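Local coordinates for Xaa-Pro Dipeptidase (Alteromonas macleodii, PDB 2QS8) that acts as a carboxypeptidase of the amidohydrolase superfamily, probably cleaving dipeptides or the C-terminal residue of short peptides in a metal-dependent TIM-barrel active site, at the interface of chains A and B. Coordinates in Å, arbitrary orientation; residue numbers count along the deposited sequence, not the author numbering. Chains: chain A/B, Xaa-Pro Dipeptidase.

Contact 1: the interface of chains A and B. Residues chain A 147, 172-173; chain B 176, 179-180, 183-184.
A:Asn173 reaches over helix 175-188 of chain B and pairs its amide with the guanidinium group of B:Arg183. B:Arg183 NH1 donates to the side-chain carbonyl A:Asn173 OD1 at 2.9 Å, in the carbonyl plane and on a lone pair, and the acceptor also lies in the guanidinium plane. Amide and guanidinium are nearly coplanar, 21° apart, while their side chains run past each other in opposite senses. The other end of the amide is used within chain A: A:Asn173 ND2 gives a nearly straight bond of 2.9 Å to the hydroxyl A:Thr147 OG1, which fixes the flip of the amide. Replacing A:Asn173 with an alanine would probably leave B:Arg183 NH1 without this acceptor and A:Thr147 OG1 without its donor.

Within chain B, ring atom B:Tyr179 CD2 lies over the centre of the B:Arg183 guanidinium face, 3.5 Å above its plane, and would limit its movement on that side. Apolar contacts lie alongside. B:Ala180 is small, which probably allows the amide to settle close to the helix; its CB lies 3.7 Å from A:Asn173 CG. With A:Thr147 OG1 at chi1 -63°, beside the backbone N, the methyl CG2 is left anti to that N and meets B:Gln184 OE1 at 3.5 Å; A:Thr147 CB rests 3.7 Å from B:Arg183 CB.

In this interface patch, possibly part of the assembly, chain A loop residues, A:Asn173 directly after strand 171-172, lie against one flank of helix 175-188.

Contact 2: the interface of chains A and B. Residues chain A 147, 154, 162, 164; chain B 168, 184, 187-188.
The tightly packed part is the stack of A:Tyr164 on B:Glu168: the methylene B:Glu168 CB stands over the middle of the phenol ring, 3.5 Å from its centroid, as a CH-pi contact. The glutamate chain bends at chi2 (89°), laying its carboxylate only 18° from parallel to the ring. B:Gln184 meets the same tyrosine at CE1 with its amide turned steeply to the ring.

Beside this, B:Gln184 NE2 donates to the phenol oxygen A:Tyr162 OH at 2.9 Å, close to the amide plane. The same nitrogen reaches B:Asp188 OD1 at 3.1 Å, from above the carboxylate plane, so two acceptors from different chains orient the amide.

B:Lys187, extended beyond CG, makes a separate polar reach across the interface, its NZ bonded to the hydroxyl A:Thr154 OG1; the modelled length is too short to carry weight. B:Lys187 CE passes 3.9 Å from A:Tyr162 CZ. The looser side lies between A:Thr147 OG1 and B:Glu168 OE2, where water 1 replaces direct contact, 2.6 Å from each oxygen.

Together these contacts join loops of chain A to helix 175-188 and the short helical turn 167-169 of chain B, and may support the deposited tetramer.

Contact 3: the interface of chains A and B. Residues chain A 159, 162; chain B 88, 118, 188.
A:Val159 and B:Leu118 make an apolar contact at a loosely packed edge of the A/B interface, possibly contributing to assembly, with methyl A:Val159 CG2 3.9 Å from methyl B:Leu118 CD2. The valine branch and the leucine end lie antiparallel, with B:Leu118 CG 4.1 Å from A:Val159 CG2. The fork of the valine is divided between two partners. CG1 stands anti to the backbone N (chi1 173°) and faces B:Arg88, whereas CG2 is the branch turned to the leucine. A:Val159 hides 51 Å² of its surface against chain B, more than any other residue of the patch.

Polar groups border this small apolar contact at longer range. B:Arg88, at the start of helix 88-104, bends at chi3 (-76°) and points its guanidinium end at the valine, the two side chains heading toward one another. Its separation from the methyl is that of a loose van der Waals approach, and each residue buries some surface. At the other border, the phenol oxygen A:Tyr162 OH and the carboxylate oxygen B:Asp188 OD1 face each other at 4.3 Å, too far for a direct hydrogen bond. A:Val159 opens the 3-10 helix 159-161, A:Tyr162 follows it directly, and B:Asp188 closes helix 175-188, so a 3-10 helix and the residue after it face helix ends and a loop of chain B. On the arginine side, the terminal nitrogen B:Arg88 NH1 lies 4.2 Å from A:Val159 CG1.

Contact 1: the interface of chains A and B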
# COMPACT_ATOMS: atom_id res chain seq x y z
N THR A 147 4.84 11.69 6.69
CA THR A 147 3.77 12.67 6.82
C THR A 147 3.98 13.64 7.99
O THR A 147 4.12 13.23 9.13
CB THR A 147 2.41 11.97 6.99
OG1 THR A 147 2.13 11.22 5.80
CG2 THR A 147 1.29 13.01 7.26
N VAL A 172 6.64 9.80 2.76
CA VAL A 172 6.35 8.37 2.84
C VAL A 172 5.85 7.83 4.17
O VAL A 172 5.96 8.47 5.21
CB VAL A 172 7.63 7.58 2.51
CG1 VAL A 172 8.17 7.97 1.15
CG2 VAL A 172 8.67 7.86 3.60
N ASN A 173 5.33 6.61 4.11
CA ASN A 173 4.84 5.88 5.27
C ASN A 173 5.02 4.39 4.93
O ASN A 173 4.48 3.91 3.93
CB ASN A 173 3.36 6.18 5.54
CG ASN A 173 3.13 7.59 6.05
OD1 ASN A 173 3.57 7.94 7.16
ND2 ASN A 173 2.45 8.41 5.26
N TYR B 176 0.54 0.48 7.79
CA TYR B 176 1.17 1.62 7.15
C TYR B 176 0.19 2.78 7.00
O TYR B 176 0.55 3.94 7.23
CB TYR B 176 1.77 1.20 5.80
CG TYR B 176 2.71 0.03 5.96
CD1 TYR B 176 2.54 -1.15 5.22
CD2 TYR B 176 3.71 0.07 6.93
CE1 TYR B 176 3.36 -2.26 5.45
CE2 TYR B 176 4.53 -1.03 7.17
CZ TYR B 176 4.35 -2.20 6.43
OH TYR B 176 5.15 -3.29 6.68
N TYR B 179 -0.08 4.58 10.31
CA TYR B 179 0.96 5.57 10.57
C TYR B 179 0.69 6.88 9.82
O TYR B 179 0.89 7.97 10.36
CB TYR B 179 2.34 5.03 10.18
CG TYR B 179 3.11 4.39 11.32
CD1 TYR B 179 2.84 3.07 11.71
CD2 TYR B 179 4.10 5.10 12.01
CE1 TYR B 179 3.55 2.47 12.75
CE2 TYR B 179 4.81 4.51 13.06
CZ TYR B 179 4.54 3.20 13.42
OH TYR B 179 5.24 2.64 14.46
N ALA B 180 0.23 6.77 8.58
CA ALA B 180 -0.07 7.95 7.79
C ALA B 180 -1.14 8.75 8.52
O ALA B 180 -1.02 9.97 8.65
CB ALA B 180 -0.57 7.56 6.40
N ARG B 183 0.27 10.28 11.88
CA ARG B 183 1.13 11.39 11.53
C ARG B 183 0.34 12.60 11.01
O ARG B 183 0.72 13.74 11.26
CB ARG B 183 2.19 10.94 10.52
CG ARG B 183 3.31 10.11 11.17
CD ARG B 183 4.22 9.44 10.15
NE ARG B 183 5.34 8.74 10.78
CZ ARG B 183 5.92 7.66 10.27
NH1 ARG B 183 5.49 7.14 9.12
NH2 ARG B 183 6.92 7.08 10.90
N GLN B 184 -0.78 12.34 10.31
CA GLN B 184 -1.60 13.43 9.80
C GLN B 184 -2.20 14.22 10.96
O GLN B 184 -2.34 15.44 10.89
CB GLN B 184 -2.75 12.90 8.93
CG GLN B 184 -3.58 13.99 8.28
CD GLN B 184 -2.75 14.87 7.37
OE1 GLN B 184 -1.88 14.38 6.64
NE2 GLN B 184 -3.02 16.17 7.39

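Contact 2: the interface of chains A and B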
# COMPACT_ATOMS: atom_id res chain seq x y z
N THR A 147 4.84 11.69 6.69
CA THR A 147 3.77 12.67 6.82
C THR A 147 3.98 13.64 7.99
O THR A 147 4.12 13.23 9.13
CB THR A 147 2.41 11.97 6.99
OG1 THR A 147 2.13 11.22 5.80
CG2 THR A 147 1.29 13.01 7.26
N THR A 154 4.53 20.20 2.54
CA THR A 154 3.16 20.70 2.66
C THR A 154 2.78 21.13 4.06
O THR A 154 1.62 21.46 4.32
CB THR A 154 2.11 19.69 2.13
OG1 THR A 154 2.24 18.43 2.80
CG2 THR A 154 2.30 19.49 0.63
N TYR A 162 -3.56 22.47 0.19
CA TYR A 162 -2.53 21.53 -0.24
C TYR A 162 -3.13 20.15 -0.52
O TYR A 162 -4.20 19.82 -0.02
CB TYR A 162 -1.43 21.41 0.83
CG TYR A 162 -1.78 20.60 2.08
CD1 TYR A 162 -1.50 19.23 2.16
CD2 TYR A 162 -2.34 21.22 3.20
CE1 TYR A 162 -1.77 18.50 3.32
CE2 TYR A 162 -2.62 20.50 4.36
CZ TYR A 162 -2.33 19.14 4.42
OH TYR A 162 -2.56 18.43 5.57
N TYR A 164 -2.48 15.99 -0.33
CA TYR A 164 -1.64 15.04 0.39
C TYR A 164 -0.55 14.54 -0.56
O TYR A 164 -0.84 14.04 -1.64
CB TYR A 164 -2.48 13.86 0.89
CG TYR A 164 -3.63 14.26 1.77
CD1 TYR A 164 -3.41 14.98 2.95
CD2 TYR A 164 -4.94 13.94 1.42
CE1 TYR A 164 -4.48 15.37 3.76
CE2 TYR A 164 -6.01 14.32 2.22
CZ TYR A 164 -5.77 15.04 3.38
OH TYR A 164 -6.82 15.43 4.16
N GLU B 168 -5.05 9.84 5.37
CA GLU B 168 -4.90 11.16 5.96
C GLU B 168 -6.24 11.74 6.44
O GLU B 168 -6.26 12.60 7.29
CB GLU B 168 -4.23 12.12 4.97
CG GLU B 168 -2.76 11.83 4.67
CD GLU B 168 -2.54 10.85 3.52
OE1 GLU B 168 -3.48 10.10 3.16
OE2 GLU B 168 -1.41 10.83 2.98
N GLN B 184 -0.78 12.34 10.31
CA GLN B 184 -1.60 13.43 9.80
C GLN B 184 -2.20 14.22 10.96
O GLN B 184 -2.34 15.44 10.89
CB GLN B 184 -2.75 12.90 8.93
CG GLN B 184 -3.58 13.99 8.28
CD GLN B 184 -2.75 14.87 7.37
OE1 GLN B 184 -1.88 14.38 6.64
NE2 GLN B 184 -3.02 16.17 7.39
N LYS B 187 0.33 16.37 12.17
CA LYS B 187 0.47 17.44 11.19
C LYS B 187 -0.62 18.49 11.37
O LYS B 187 -0.33 19.67 11.29
CB LYS B 187 0.44 16.86 9.77
CG LYS B 187 0.73 17.83 8.63
CD LYS B 187 0.84 17.06 7.30
CE LYS B 187 1.04 18.02 6.13
NZ LYS B 187 1.43 17.28 4.90
N ASP B 188 -1.85 18.06 11.64
CA ASP B 188 -2.95 19.00 11.83
C ASP B 188 -2.80 19.82 13.12
O ASP B 188 -3.39 20.89 13.24
CB ASP B 188 -4.30 18.28 11.87
CG ASP B 188 -4.64 17.58 10.56
OD1 ASP B 188 -4.24 18.07 9.48
OD2 ASP B 188 -5.33 16.55 10.62
O HOH W 1 0.69 12.08 3.84

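Contact 3: the interface of chains A and B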
# COMPACT_ATOMS: atom_id res chain seq x y z
N VAL A 159 -5.79 23.24 5.45
CA VAL A 159 -6.42 22.06 4.86
C VAL A 159 -6.72 22.10 3.37
O VAL A 159 -6.29 21.21 2.62
CB VAL A 159 -7.73 21.73 5.62
CG1 VAL A 159 -8.49 20.61 4.93
CG2 VAL A 159 -7.40 21.35 7.05
N TYR A 162 -3.56 22.47 0.19
CA TYR A 162 -2.53 21.53 -0.24
C TYR A 162 -3.13 20.15 -0.52
O TYR A 162 -4.20 19.82 -0.02
CB TYR A 162 -1.43 21.41 0.83
CG TYR A 162 -1.78 20.60 2.08
CD1 TYR A 162 -1.50 19.23 2.16
CD2 TYR A 162 -2.34 21.22 3.20
CE1 TYR A 162 -1.77 18.50 3.32
CE2 TYR A 162 -2.62 20.50 4.36
CZ TYR A 162 -2.33 19.14 4.42
OH TYR A 162 -2.56 18.43 5.57
N ARG B 88 -18.32 23.37 8.14
CA ARG B 88 -17.24 23.33 9.11
C ARG B 88 -17.23 24.64 9.91
O ARG B 88 -16.99 24.64 11.12
CB ARG B 88 -15.88 23.12 8.43
CG ARG B 88 -15.72 21.75 7.81
CD ARG B 88 -14.26 21.42 7.63
NE ARG B 88 -13.67 22.12 6.50
CZ ARG B 88 -12.38 22.42 6.41
NH1 ARG B 88 -11.55 22.09 7.39
NH2 ARG B 88 -11.91 23.03 5.33
N LEU B 118 -10.40 19.88 12.49
CA LEU B 118 -9.67 21.03 12.98
C LEU B 118 -10.46 21.93 13.93
O LEU B 118 -10.02 23.03 14.26
CB LEU B 118 -9.19 21.86 11.77
CG LEU B 118 -7.82 21.54 11.15
CD1 LEU B 118 -6.74 21.87 12.16
CD2 LEU B 118 -7.72 20.09 10.73
N ASP B 188 -1.85 18.06 11.64
CA ASP B 188 -2.95 19.00 11.83
C ASP B 188 -2.80 19.82 13.12
O ASP B 188 -3.39 20.89 13.24
CB ASP B 188 -4.30 18.28 11.87
CG ASP B 188 -4.64 17.58 10.56
OD1 ASP B 188 -4.24 18.07 9.48
OD2 ASP B 188 -5.33 16.55 10.62

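The three contacts form one strip along the boundary between chains A and B. Contacts 1 and 2 have C-alpha centres about 9 Å apart and share A:Thr147 and B:Gln184; contacts 2 and 3 are also about 9 Å apart and share A:Tyr162 and B:Asp188, while contacts 1 and 3 lie about 16 Å from each other. By sharing residues with both neighbours, contact 2 joins contacts 1 and 3; helix 175-188 of chain B runs through all three. Hydrogen bonds stand out in contacts 1 and 2, and a methyl contact in contact 3. The interface, not an exact two-fold, may contribute to the deposited four-chain assembly.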